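Sulfate transporter 4.1, chloroplastic (Arabidopsis thaliana, PDB 7LHV) cotransports sulfate with protons across the membrane as a member of the SLC26/SulP family, and may help regulate sulfate assimilation. Local coordinates at residues 121-126 / 173-178; 127-132 / 317-322. All coordinates share one frame; numbering follows the deposited sequence.

Contacts 1 and 2 illustrate how one membrane helix, 125-141, can be held at successive turns by parts of the chain remote in sequence. Contact 1 sets the turn leading into this helix and Tyr126 against helix 173-194; contact 2 sets the next residues, 127-132, against the extended segment 317-322. Their centres lie about 12 Å apart, within the sulfate permease family region. An edge-to-face pair of Tyr126 and Tyr129 bridges them, each ring offering a face to an aliphatic group of its own partner. The lipid-pocket residues, among them Leu197, Trp199 and Glu478, belong to neither contact. The segments alternate along the chain, so the two connections overlap in sequence.

Contact 1: 121-126 / 173-178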
loop_
_atom_site.group_PDB
_atom_site.type_symbol
_atom_site.label_atom_id
_atom_site.label_comp_id
_atom_site.label_asym_id
_atom_site.label_seq_id
_atom_site.Cartn_x
_atom_site.Cartn_y
_atom_site.Cartn_z
ATOM N N GLY A 121 20.945 -24.394 8.865
ATOM C CA GLY A 121 20.634 -25.800 8.750
ATOM C C GLY A 121 21.487 -26.558 7.761
ATOM O O GLY A 121 21.422 -27.795 7.730
ATOM N N LEU A 122 22.273 -25.867 6.948
ATOM C CA LEU A 122 23.181 -26.512 6.020
ATOM C C LEU A 122 24.458 -26.936 6.737
ATOM O O LEU A 122 24.782 -26.416 7.806
ATOM C CB LEU A 122 23.510 -25.564 4.875
ATOM C CG LEU A 122 22.314 -24.876 4.220
ATOM C CD1 LEU A 122 22.783 -23.769 3.302
ATOM C CD2 LEU A 122 21.479 -25.879 3.458
ATOM N N PRO A 123 25.196 -27.893 6.178
ATOM C CA PRO A 123 26.506 -28.213 6.734
ATOM C C PRO A 123 27.430 -27.017 6.634
ATOM O O PRO A 123 27.268 -26.157 5.748
ATOM C CB PRO A 123 26.988 -29.379 5.858
ATOM C CG PRO A 123 26.096 -29.389 4.671
ATOM C CD PRO A 123 24.794 -28.845 5.133
ATOM N N PRO A 124 28.413 -26.913 7.532
ATOM C CA PRO A 124 29.208 -25.676 7.616
ATOM C C PRO A 124 29.924 -25.300 6.331
ATOM O O PRO A 124 30.081 -24.106 6.052
ATOM C CB PRO A 124 30.208 -25.981 8.739
ATOM C CG PRO A 124 29.585 -27.082 9.523
ATOM C CD PRO A 124 28.828 -27.905 8.536
ATOM N N ILE A 125 30.356 -26.280 5.535
ATOM C CA ILE A 125 31.156 -25.981 4.350
ATOM C C ILE A 125 30.397 -25.072 3.394
ATOM O O ILE A 125 30.998 -24.230 2.718
ATOM C CB ILE A 125 31.602 -27.287 3.663
ATOM C CG1 ILE A 125 32.537 -26.988 2.494
ATOM C CG2 ILE A 125 30.403 -28.095 3.193
ATOM C CD1 ILE A 125 33.823 -26.324 2.912
ATOM N N TYR A 126 29.071 -25.200 3.343
ATOM C CA TYR A 126 28.288 -24.398 2.411
ATOM C C TYR A 126 28.296 -22.920 2.765
ATOM O O TYR A 126 27.883 -22.099 1.940
ATOM C CB TYR A 126 26.859 -24.932 2.334
ATOM C CG TYR A 126 26.764 -26.133 1.432
ATOM C CD1 TYR A 126 26.526 -25.988 0.076
ATOM C CD2 TYR A 126 26.956 -27.413 1.927
ATOM C CE1 TYR A 126 26.463 -27.084 -0.756
ATOM C CE2 TYR A 126 26.891 -28.512 1.105
ATOM C CZ TYR A 126 26.643 -28.344 -0.236
ATOM O OH TYR A 126 26.576 -29.441 -1.061
ATOM N N LEU A 173 17.944 -32.500 0.307
ATOM C CA LEU A 173 17.037 -31.541 -0.310
ATOM C C LEU A 173 17.252 -30.141 0.244
ATOM O O LEU A 173 16.945 -29.157 -0.436
ATOM C CB LEU A 173 15.588 -31.983 -0.106
ATOM C CG LEU A 173 14.527 -31.221 -0.900
ATOM C CD1 LEU A 173 14.778 -31.355 -2.390
ATOM C CD2 LEU A 173 13.138 -31.711 -0.540
ATOM N N HIS A 174 17.782 -30.030 1.466
ATOM C CA HIS A 174 18.080 -28.717 2.031
ATOM C C HIS A 174 19.088 -27.963 1.176
ATOM O O HIS A 174 18.926 -26.765 0.919
ATOM C CB HIS A 174 18.618 -28.863 3.454
ATOM C CG HIS A 174 17.557 -28.919 4.505
ATOM N ND1 HIS A 174 17.283 -27.857 5.340
ATOM C CD2 HIS A 174 16.712 -29.911 4.870
ATOM C CE1 HIS A 174 16.310 -28.190 6.168
ATOM N NE2 HIS A 174 15.945 -29.432 5.904
ATOM N N ILE A 175 20.137 -28.652 0.727
ATOM C CA ILE A 175 21.188 -27.999 -0.048
ATOM C C ILE A 175 20.641 -27.501 -1.380
ATOM O O ILE A 175 20.868 -26.351 -1.777
ATOM C CB ILE A 175 22.368 -28.965 -0.248
ATOM C CG1 ILE A 175 23.074 -29.215 1.084
ATOM C CG2 ILE A 175 23.322 -28.427 -1.292
ATOM C CD1 ILE A 175 23.876 -30.489 1.114
ATOM N N GLU A 176 19.917 -28.367 -2.094
ATOM C CA GLU A 176 19.358 -27.974 -3.382
ATOM C C GLU A 176 18.341 -26.855 -3.219
ATOM O O GLU A 176 18.276 -25.941 -4.046
ATOM C CB GLU A 176 18.725 -29.180 -4.073
ATOM C CG GLU A 176 19.702 -30.297 -4.385
ATOM C CD GLU A 176 19.044 -31.458 -5.103
ATOM O OE1 GLU A 176 17.831 -31.371 -5.384
ATOM O OE2 GLU A 176 19.741 -32.453 -5.391
ATOM N N LEU A 177 17.537 -26.911 -2.157
ATOM C CA LEU A 177 16.570 -25.851 -1.909
ATOM C C LEU A 177 17.260 -24.528 -1.618
ATOM O O LEU A 177 16.817 -23.477 -2.090
ATOM C CB LEU A 177 15.645 -26.246 -0.760
ATOM C CG LEU A 177 14.490 -27.174 -1.130
ATOM C CD1 LEU A 177 13.792 -27.672 0.120
ATOM C CD2 LEU A 177 13.516 -26.455 -2.038
ATOM N N ALA A 178 18.349 -24.552 -0.846
ATOM C CA ALA A 178 19.080 -23.319 -0.562
ATOM C C ALA A 178 19.709 -22.740 -1.824
ATOM O O ALA A 178 19.675 -21.521 -2.042
ATOM C CB ALA A 178 20.146 -23.574 0.500
#
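Leu122, Pro123 and Tyr126 pack against the first turns of helix 173-194 in an apolar contact that joins the turn leading into helix 125-141 to a second predicted membrane helix. It is modest, burying 275 Å² over both sides, and the nearest CA atoms, Leu122 CA and Ile175 CA, are 6.6 Å apart. Ile175 is the hub. Its CG1 sits over one face of the Tyr126 ring, off centre toward the rim, in a CH-pi contact 4.2 Å from the ring centroid and 24° from the normal. The two side chains cross at about a right angle, and the branches of the isoleucine spread over the hydroxyl half of the ring: CG2 lies 3.5 Å from Tyr126 CE1, whereas CD1 lies 3.6 Å from Tyr126 CE2. Pro123 adds its CG, 4.3 Å from Ile175 CD1. Leu122 reaches the helix with both methyls. Its CG stands beside the backbone N, anti to the carbonyl carbon (chi1 -48°); beyond it, Leu122 CD1 meets Ala178 CB at 3.9 Å and Leu122 CD2 rests 3.7 Å from His174 O. That carbonyl accepts the N-H of Ala178 within the helix, and the methyl packs beside it. The preceding helix 91-119 gives way to this turn at Gly121, whose positive phi belongs to a Schellman motif. Around the contact, Leu163 of helix 153-166 touches both Leu122 and His174, Tyr385 also packs on Leu122, and Pro124 turns to Met114 and Lys118 of helix 91-119.

Contact 2: 127-132 / 317-322; sequences GLYSSF and GLPTFS
A proline-aromatic contact fastens helix 125-141 to the long connection between helices 284-300 and 330-358, with Pro319 set against Tyr129 and Phe132. Pro319 CB stands over the centre of the Tyr129 ring, 4.0 Å from the centroid and only 11° from the normal, a CH-pi contact almost along the ring normal. The pyrrolidine extends from there over the CD1 side of the ring, where its CD comes 3.6 Å from Tyr129 CD1. At the edge of the same ring, near its plane, Gly317 O lies 3.8 Å from Tyr129 OH, a neighbour rather than a hydrogen-bond partner. One turn on, Phe132 has CG anti to its backbone N (chi1 178°) and approaches the proline obliquely, with Phe132 CD2 3.9 Å from Pro319 CD. The proline is thus shared between two aromatic rings of one helix.

This pairing belongs to the membrane domain of an SLC26 transporter; here segment 317-322, which is neither helix nor strand, packs against helix 125-141. Leu318 carries the contact further: its CD2 meets the far end of Phe132, 3.8 Å from CZ, and the two side chains cross at about a right angle. Gly317, whose backbone angles would jam a CB against the preceding carbonyl O, makes a backbone hydrogen bond with Leu419 of helix 406-426. The side chain of Leu419 also touches Tyr129, Phe132 and Leu318, so helix 406-426 also borders the cluster. Farther along helix 125-141, the Phe132 ring meets that of Phe136 with planes at about 70°.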
loop_
_atom_site.group_PDB
_atom_site.type_symbol
_atom_site.label_atom_id
_atom_site.label_comp_id
_atom_site.label_asym_id
_atom_site.label_seq_id
_atom_site.Cartn_x
_atom_site.Cartn_y
_atom_site.Cartn_z
ATOM N N GLY A 127 28.740 -22.557 3.968
ATOM C CA GLY A 127 29.013 -21.157 4.239
ATOM C C GLY A 127 30.201 -20.646 3.445
ATOM O O GLY A 127 30.137 -19.582 2.824
ATOM N N LEU A 128 31.291 -21.420 3.427
ATOM C CA LEU A 128 32.490 -20.992 2.714
ATOM C C LEU A 128 32.218 -20.835 1.227
ATOM O O LEU A 128 32.671 -19.868 0.605
ATOM C CB LEU A 128 33.627 -21.983 2.950
ATOM C CG LEU A 128 34.127 -22.089 4.389
ATOM C CD1 LEU A 128 35.279 -23.070 4.474
ATOM C CD2 LEU A 128 34.540 -20.726 4.909
ATOM N N TYR A 129 31.476 -21.777 0.640
ATOM C CA TYR A 129 31.038 -21.621 -0.742
ATOM C C TYR A 129 30.304 -20.300 -0.922
ATOM O O TYR A 129 30.574 -19.545 -1.862
ATOM C CB TYR A 129 30.137 -22.788 -1.147
ATOM C CG TYR A 129 30.794 -24.149 -1.121
ATOM C CD1 TYR A 129 32.173 -24.284 -1.157
ATOM C CD2 TYR A 129 30.028 -25.304 -1.073
ATOM C CE1 TYR A 129 32.769 -25.528 -1.137
ATOM C CE2 TYR A 129 30.615 -26.552 -1.054
ATOM C CZ TYR A 129 31.985 -26.659 -1.086
ATOM O OH TYR A 129 32.575 -27.901 -1.068
ATOM N N SER A 130 29.401 -19.982 0.008
ATOM C CA SER A 130 28.633 -18.748 -0.068
ATOM C C SER A 130 29.497 -17.509 0.086
ATOM O O SER A 130 29.012 -16.403 -0.170
ATOM C CB SER A 130 27.532 -18.745 0.991
ATOM O OG SER A 130 26.706 -17.605 0.853
ATOM N N SER A 131 30.750 -17.659 0.514
ATOM C CA SER A 131 31.688 -16.550 0.554
ATOM C C SER A 131 32.721 -16.601 -0.559
ATOM O O SER A 131 33.465 -15.634 -0.730
ATOM C CB SER A 131 32.417 -16.515 1.904
ATOM O OG SER A 131 31.510 -16.325 2.971
ATOM N N PHE A 132 32.803 -17.705 -1.304
ATOM C CA PHE A 132 33.878 -17.839 -2.279
ATOM C C PHE A 132 33.521 -17.200 -3.615
ATOM O O PHE A 132 34.124 -16.201 -4.018
ATOM C CB PHE A 132 34.226 -19.314 -2.473
ATOM C CG PHE A 132 35.296 -19.548 -3.491
ATOM C CD1 PHE A 132 36.487 -18.847 -3.437
ATOM C CD2 PHE A 132 35.110 -20.465 -4.507
ATOM C CE1 PHE A 132 37.469 -19.061 -4.376
ATOM C CE2 PHE A 132 36.088 -20.680 -5.448
ATOM C CZ PHE A 132 37.270 -19.978 -5.382
ATOM N N GLY A 317 38.063 -28.800 -1.231
ATOM C CA GLY A 317 38.113 -28.424 -2.628
ATOM C C GLY A 317 37.125 -27.342 -3.005
ATOM O O GLY A 317 36.131 -27.125 -2.306
ATOM N N LEU A 318 37.393 -26.655 -4.111
ATOM C CA LEU A 318 36.505 -25.607 -4.577
ATOM C C LEU A 318 35.201 -26.209 -5.099
ATOM O O LEU A 318 35.185 -27.333 -5.605
ATOM C CB LEU A 318 37.177 -24.794 -5.678
ATOM C CG LEU A 318 38.563 -24.240 -5.352
ATOM C CD1 LEU A 318 39.143 -23.514 -6.549
ATOM C CD2 LEU A 318 38.500 -23.325 -4.145
ATOM N N PRO A 319 34.091 -25.483 -4.980
ATOM C CA PRO A 319 32.827 -25.980 -5.529
ATOM C C PRO A 319 32.872 -26.068 -7.045
ATOM O O PRO A 319 33.591 -25.321 -7.714
ATOM C CB PRO A 319 31.803 -24.941 -5.062
ATOM C CG PRO A 319 32.599 -23.714 -4.804
ATOM C CD PRO A 319 33.928 -24.185 -4.307
ATOM N N THR A 320 32.093 -26.999 -7.585
ATOM C CA THR A 320 32.022 -27.230 -9.019
ATOM C C THR A 320 30.718 -26.690 -9.592
ATOM O O THR A 320 29.719 -26.528 -8.888
ATOM C CB THR A 320 32.149 -28.724 -9.335
ATOM O OG1 THR A 320 31.115 -29.447 -8.657
ATOM C CG2 THR A 320 33.504 -29.247 -8.892
ATOM N N PHE A 321 30.743 -26.408 -10.893
ATOM C CA PHE A 321 29.568 -25.879 -11.572
ATOM C C PHE A 321 28.464 -26.926 -11.617
ATOM O O PHE A 321 28.708 -28.086 -11.960
ATOM C CB PHE A 321 29.932 -25.433 -12.987
ATOM C CG PHE A 321 28.835 -24.685 -13.688
ATOM C CD1 PHE A 321 28.739 -23.309 -13.578
ATOM C CD2 PHE A 321 27.898 -25.355 -14.454
ATOM C CE1 PHE A 321 27.733 -22.617 -14.218
ATOM C CE2 PHE A 321 26.890 -24.671 -15.096
ATOM C CZ PHE A 321 26.807 -23.299 -14.977
ATOM N N SER A 322 27.246 -26.512 -11.275
ATOM C CA SER A 322 26.096 -27.411 -11.306
ATOM C C SER A 322 24.828 -26.574 -11.315
ATOM O O SER A 322 24.612 -25.774 -10.399
ATOM C CB SER A 322 26.106 -28.359 -10.106
ATOM O OG SER A 322 27.147 -29.314 -10.211
#